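Local coordinates for protein-tyrosine-phosphatase (Shewanella sp., PDB 2Z72) that hydrolyses phosphate esters of tyrosine as a cold-active phosphatase of the calcineurin-like phosphoesterase family, with zinc ions bound at its metal centre, at residues Ala5-Ile17 / Ser21-Thr33. Residues are numbered along the deposited sequence; the frame is centred on the assembly and turned at random.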
loop_
_atom_site.group_PDB
_atom_site.type_symbol
_atom_site.label_atom_id
_atom_site.label_comp_id
_atom_site.label_asym_id
_atom_site.label_seq_id
_atom_site.Cartn_x
_atom_site.Cartn_y
_atom_site.Cartn_z
ATOM N N ALA A 5 -30.130 -1.423 4.802
ATOM C CA ALA A 5 -28.965 -2.078 5.407
ATOM C C ALA A 5 -28.021 -1.127 6.152
ATOM O O ALA A 5 -27.390 -0.211 5.608
ATOM C CB ALA A 5 -28.209 -2.874 4.338
ATOM N N THR A 6 -27.864 -1.313 7.475
ATOM C CA THR A 6 -26.963 -0.446 8.228
ATOM C C THR A 6 -25.530 -0.916 8.042
ATOM O O THR A 6 -25.214 -1.976 7.504
ATOM C CB THR A 6 -27.327 -0.478 9.732
ATOM O OG1 THR A 6 -27.156 -1.895 10.028
ATOM C CG2 THR A 6 -28.750 -0.130 10.095
ATOM N N GLU A 7 -24.643 -0.043 8.493
ATOM C CA GLU A 7 -23.289 -0.473 8.417
ATOM C C GLU A 7 -22.625 -0.949 9.721
ATOM O O GLU A 7 -22.971 -0.580 10.833
ATOM C CB GLU A 7 -22.550 0.801 7.911
ATOM C CG GLU A 7 -23.283 1.513 6.779
ATOM C CD GLU A 7 -22.930 0.872 5.469
ATOM O OE1 GLU A 7 -22.069 -0.052 5.449
ATOM O OE2 GLU A 7 -23.540 1.303 4.481
ATOM N N PHE A 8 -21.590 -1.741 9.506
ATOM C CA PHE A 8 -20.584 -2.071 10.503
ATOM C C PHE A 8 -19.240 -1.645 9.942
ATOM O O PHE A 8 -18.949 -2.033 8.811
ATOM C CB PHE A 8 -20.582 -3.567 10.815
ATOM C CG PHE A 8 -21.847 -4.050 11.499
ATOM C CD1 PHE A 8 -23.001 -4.260 10.769
ATOM C CD2 PHE A 8 -21.891 -4.292 12.866
ATOM C CE1 PHE A 8 -24.129 -4.700 11.383
ATOM C CE2 PHE A 8 -23.036 -4.774 13.496
ATOM C CZ PHE A 8 -24.146 -4.964 12.738
ATOM N N ASP A 9 -18.472 -0.887 10.704
ATOM C CA ASP A 9 -17.223 -0.328 10.175
ATOM C C ASP A 9 -16.299 0.003 11.339
ATOM O O ASP A 9 -16.754 0.424 12.401
ATOM C CB ASP A 9 -17.505 0.905 9.366
ATOM C CG ASP A 9 -16.290 1.585 8.757
ATOM O OD1 ASP A 9 -16.354 2.823 8.681
ATOM O OD2 ASP A 9 -15.339 0.872 8.370
ATOM N N GLY A 10 -15.029 -0.132 11.117
ATOM C CA GLY A 10 -14.013 0.195 12.119
ATOM C C GLY A 10 -13.118 -0.949 12.455
ATOM O O GLY A 10 -13.119 -1.985 11.777
ATOM N N PRO A 11 -12.315 -0.830 13.513
ATOM C CA PRO A 11 -12.289 0.320 14.389
ATOM C C PRO A 11 -11.433 1.460 13.866
ATOM O O PRO A 11 -10.544 1.271 13.025
ATOM C CB PRO A 11 -11.626 -0.293 15.628
ATOM C CG PRO A 11 -10.675 -1.329 15.107
ATOM C CD PRO A 11 -11.418 -1.926 13.929
ATOM N N TYR A 12 -11.738 2.654 14.363
ATOM C CA TYR A 12 -10.915 3.840 14.218
ATOM C C TYR A 12 -10.265 4.060 15.594
ATOM O O TYR A 12 -10.957 4.317 16.565
ATOM C CB TYR A 12 -11.778 5.027 13.831
ATOM C CG TYR A 12 -12.460 4.854 12.490
ATOM C CD1 TYR A 12 -13.714 4.263 12.362
ATOM C CD2 TYR A 12 -11.831 5.242 11.305
ATOM C CE1 TYR A 12 -14.327 4.121 11.128
ATOM C CE2 TYR A 12 -12.431 5.086 10.110
ATOM C CZ TYR A 12 -13.665 4.508 10.000
ATOM O OH TYR A 12 -14.216 4.381 8.736
ATOM N N VAL A 13 -8.934 3.901 15.670
ATOM C CA VAL A 13 -8.227 3.899 16.929
ATOM C C VAL A 13 -7.419 5.173 17.092
ATOM O O VAL A 13 -6.683 5.574 16.212
ATOM C CB VAL A 13 -7.310 2.646 17.044
ATOM C CG1 VAL A 13 -6.456 2.727 18.289
ATOM C CG2 VAL A 13 -8.102 1.362 17.009
ATOM N N ILE A 14 -7.630 5.814 18.249
ATOM C CA ILE A 14 -6.854 7.003 18.655
ATOM C C ILE A 14 -5.755 6.529 19.562
ATOM O O ILE A 14 -6.032 5.792 20.516
ATOM C CB ILE A 14 -7.814 7.920 19.483
ATOM C CG1 ILE A 14 -9.044 8.274 18.671
ATOM C CG2 ILE A 14 -7.049 9.053 20.085
ATOM C CD1 ILE A 14 -8.806 8.839 17.324
ATOM N N THR A 15 -4.518 6.919 19.315
ATOM C CA THR A 15 -3.370 6.539 20.118
ATOM C C THR A 15 -2.611 7.760 20.575
ATOM O O THR A 15 -1.936 8.391 19.783
ATOM C CB THR A 15 -2.437 5.596 19.330
ATOM O OG1 THR A 15 -3.169 4.379 19.112
ATOM C CG2 THR A 15 -1.216 5.251 20.155
ATOM N N PRO A 16 -2.804 8.143 21.813
ATOM C CA PRO A 16 -2.156 9.387 22.309
ATOM C C PRO A 16 -0.731 9.181 22.621
ATOM O O PRO A 16 -0.262 8.045 22.606
ATOM C CB PRO A 16 -2.993 9.631 23.575
ATOM C CG PRO A 16 -3.335 8.303 24.090
ATOM C CD PRO A 16 -3.636 7.509 22.821
ATOM N N ILE A 17 0.038 10.191 22.915
ATOM C CA ILE A 17 1.469 9.905 23.089
ATOM C C ILE A 17 1.749 9.131 24.347
ATOM O O ILE A 17 2.776 8.464 24.464
ATOM C CB ILE A 17 2.299 11.183 23.064
ATOM C CG1 ILE A 17 3.803 10.898 23.024
ATOM C CG2 ILE A 17 1.943 12.033 24.262
ATOM C CD1 ILE A 17 4.239 9.896 21.957
ATOM N N SER A 21 -4.998 3.725 24.319
ATOM C CA SER A 21 -5.722 4.039 23.111
ATOM C C SER A 21 -7.219 3.839 23.312
ATOM O O SER A 21 -7.674 3.205 24.253
ATOM C CB SER A 21 -5.164 3.160 21.985
ATOM O OG SER A 21 -3.813 3.533 21.624
ATOM N N THR A 22 -7.999 4.401 22.364
ATOM C CA THR A 22 -9.428 4.345 22.333
ATOM C C THR A 22 -9.882 3.908 20.951
ATOM O O THR A 22 -9.273 4.355 19.961
ATOM C CB THR A 22 -10.004 5.733 22.630
ATOM O OG1 THR A 22 -9.572 6.196 23.921
ATOM C CG2 THR A 22 -11.553 5.726 22.606
ATOM N N ALA A 23 -10.859 3.060 20.869
ATOM C CA ALA A 23 -11.379 2.572 19.616
ATOM C C ALA A 23 -12.834 3.020 19.415
ATOM O O ALA A 23 -13.677 2.855 20.320
ATOM C CB ALA A 23 -11.288 1.056 19.552
ATOM N N TYR A 24 -13.110 3.518 18.216
ATOM C CA TYR A 24 -14.417 3.893 17.756
ATOM C C TYR A 24 -14.914 2.833 16.763
ATOM O O TYR A 24 -14.205 2.537 15.793
ATOM C CB TYR A 24 -14.410 5.252 17.097
ATOM C CG TYR A 24 -14.069 6.392 18.005
ATOM C CD1 TYR A 24 -12.817 6.977 18.038
ATOM C CD2 TYR A 24 -14.942 6.920 18.875
ATOM C CE1 TYR A 24 -12.539 8.024 18.882
ATOM C CE2 TYR A 24 -14.651 7.962 19.741
ATOM C CZ TYR A 24 -13.457 8.512 19.747
ATOM O OH TYR A 24 -13.154 9.528 20.586
ATOM N N TRP A 25 -16.112 2.324 16.972
ATOM C CA TRP A 25 -16.704 1.262 16.189
ATOM C C TRP A 25 -18.044 1.724 15.691
ATOM O O TRP A 25 -18.854 2.276 16.474
ATOM C CB TRP A 25 -16.925 0.004 17.009
ATOM C CG TRP A 25 -15.751 -0.465 17.796
ATOM C CD1 TRP A 25 -15.352 0.007 19.018
ATOM C CD2 TRP A 25 -14.804 -1.478 17.486
ATOM N NE1 TRP A 25 -14.254 -0.623 19.457
ATOM C CE2 TRP A 25 -13.867 -1.566 18.552
ATOM C CE3 TRP A 25 -14.644 -2.352 16.403
ATOM C CZ2 TRP A 25 -12.807 -2.482 18.534
ATOM C CZ3 TRP A 25 -13.592 -3.260 16.405
ATOM C CH2 TRP A 25 -12.666 -3.325 17.477
ATOM N N ILE A 26 -18.319 1.513 14.402
ATOM C CA ILE A 26 -19.670 1.673 13.874
ATOM C C ILE A 26 -20.330 0.306 13.864
ATOM O O ILE A 26 -19.879 -0.592 13.169
ATOM C CB ILE A 26 -19.677 2.260 12.454
ATOM C CG1 ILE A 26 -18.868 3.513 12.364
ATOM C CG2 ILE A 26 -21.119 2.497 12.011
ATOM C CD1 ILE A 26 -19.152 4.562 13.433
ATOM N N CYS A 27 -21.350 0.147 14.714
ATOM C CA CYS A 27 -22.035 -1.134 14.877
ATOM C C CYS A 27 -23.519 -0.909 14.618
ATOM O O CYS A 27 -24.192 -0.255 15.419
ATOM C CB CYS A 27 -21.791 -1.669 16.285
ATOM S SG CYS A 27 -20.086 -1.719 16.795
ATOM N N ASP A 28 -24.053 -1.372 13.507
ATOM C CA ASP A 28 -25.482 -1.193 13.172
ATOM C C ASP A 28 -25.827 0.276 13.158
ATOM O O ASP A 28 -26.889 0.658 13.712
ATOM C CB ASP A 28 -26.353 -1.932 14.160
ATOM C CG ASP A 28 -27.706 -2.398 13.658
ATOM O OD1 ASP A 28 -28.038 -2.385 12.461
ATOM O OD2 ASP A 28 -28.433 -2.809 14.588
ATOM N N ASN A 29 -25.050 1.094 12.520
ATOM C CA ASN A 29 -25.276 2.519 12.338
ATOM C C ASN A 29 -25.309 3.313 13.653
ATOM O O ASN A 29 -25.830 4.427 13.691
ATOM C CB ASN A 29 -26.493 2.907 11.508
ATOM C CG ASN A 29 -26.222 2.878 10.006
ATOM O OD1 ASN A 29 -25.126 2.492 9.578
ATOM N ND2 ASN A 29 -27.219 3.227 9.196
ATOM N N ARG A 30 -24.653 2.797 14.681
ATOM C CA ARG A 30 -24.544 3.507 15.921
ATOM C C ARG A 30 -23.060 3.425 16.337
ATOM O O ARG A 30 -22.330 2.502 15.966
ATOM C CB ARG A 30 -25.423 2.877 17.002
ATOM C CG ARG A 30 -26.907 2.980 16.741
ATOM C CD ARG A 30 -27.603 4.272 17.196
ATOM N NE ARG A 30 -27.299 5.388 16.286
ATOM C CZ ARG A 30 -27.849 5.824 15.181
ATOM N NH1 ARG A 30 -27.325 6.900 14.576
ATOM N NH2 ARG A 30 -28.909 5.134 14.733
ATOM N N LEU A 31 -22.599 4.387 17.113
ATOM C CA LEU A 31 -21.223 4.413 17.580
ATOM C C LEU A 31 -21.072 3.708 18.900
ATOM O O LEU A 31 -21.795 3.981 19.843
ATOM C CB LEU A 31 -20.808 5.878 17.714
ATOM C CG LEU A 31 -19.362 6.129 18.160
ATOM C CD1 LEU A 31 -18.352 5.492 17.202
ATOM C CD2 LEU A 31 -19.099 7.616 18.330
ATOM N N LYS A 32 -20.048 2.892 18.979
ATOM C CA LYS A 32 -19.554 2.325 20.217
ATOM C C LYS A 32 -18.112 2.778 20.398
ATOM O O LYS A 32 -17.341 2.771 19.453
ATOM C CB LYS A 32 -19.704 0.824 20.304
ATOM C CG LYS A 32 -21.133 0.249 20.374
ATOM C CD LYS A 32 -21.164 -1.232 20.726
ATOM C CE LYS A 32 -22.520 -1.915 20.914
ATOM N NZ LYS A 32 -22.416 -3.286 21.533
ATOM N N THR A 33 -17.756 3.188 21.597
ATOM C CA THR A 33 -16.408 3.651 21.915
ATOM C C THR A 33 -15.900 2.821 23.041
ATOM O O THR A 33 -16.536 2.682 24.083
ATOM C CB THR A 33 -16.461 5.133 22.341
ATOM O OG1 THR A 33 -17.093 5.853 21.285
ATOM C CG2 THR A 33 -15.071 5.649 22.624
#
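Phe8 reaches across to the Cys27-Arg30 turn, a worked example of how an edge strand, 8-14, both pairs with its neighbour 22-27 and covers the next turn. From CB, 3.9 Å from Ile26 O, the side chain leaves with CG anti to its own carbonyl carbon (chi1 -66°), which lays the ring over the Cys27-Asp28 peptide. CG, CD1 and CE1 all look onto Asp28 N; CD2 also rests against Cys27 CA, CE2 comes 3.6 Å from Asp28 N, and CZ meets that nitrogen and then Asp28 CB. Asp28 N thus sits over the centre of one ring face. With an alanine here, that nitrogen is likely to lose its aromatic cover and a gap to open beside Cys27 CA.

Thr6 OG1 donates to the anti lone pair of Asp28 OD1 at 2.6 Å, while Asn29 OD1 accepts Glu7 N from above its carbonyl plane and Asn29 N returns a bond to Glu7 O. Paired backbone bonds join Asp9 with Ile26, then, beyond a one-residue beta bulge, Tyr12 with Tyr24 and Ile14 with Thr22. In the bulge, at Gly10 (phi 122°), a CB would jam against the preceding carbonyl O and press on Tyr24 O. After the cis peptide, Pro11 CB stands 3.5 Å from the centroid of the Trp25 six-membered ring, 6° off its normal, a CH-pi contact. Tyr12 OH donates to Asp9 OD1 on its syn side and Asn123 takes OD2, giving both carboxylate oxygens partners.

Strand 22-27 is the middle of a three-stranded antiparallel sheet with 8-14 and 30-35; its face bearing Asp9, Tyr12 and Ile26 packs on helix 166-172, and a disulfide ties Cys27 to Cys47. The chemistry implies main-chain pairing on both sides of the bulge, with residues 6-8 holding the tight turn into 30-35 by one short hydroxyl-carboxylate bond, two Glu7-Asn29 bonds and an aromatic face.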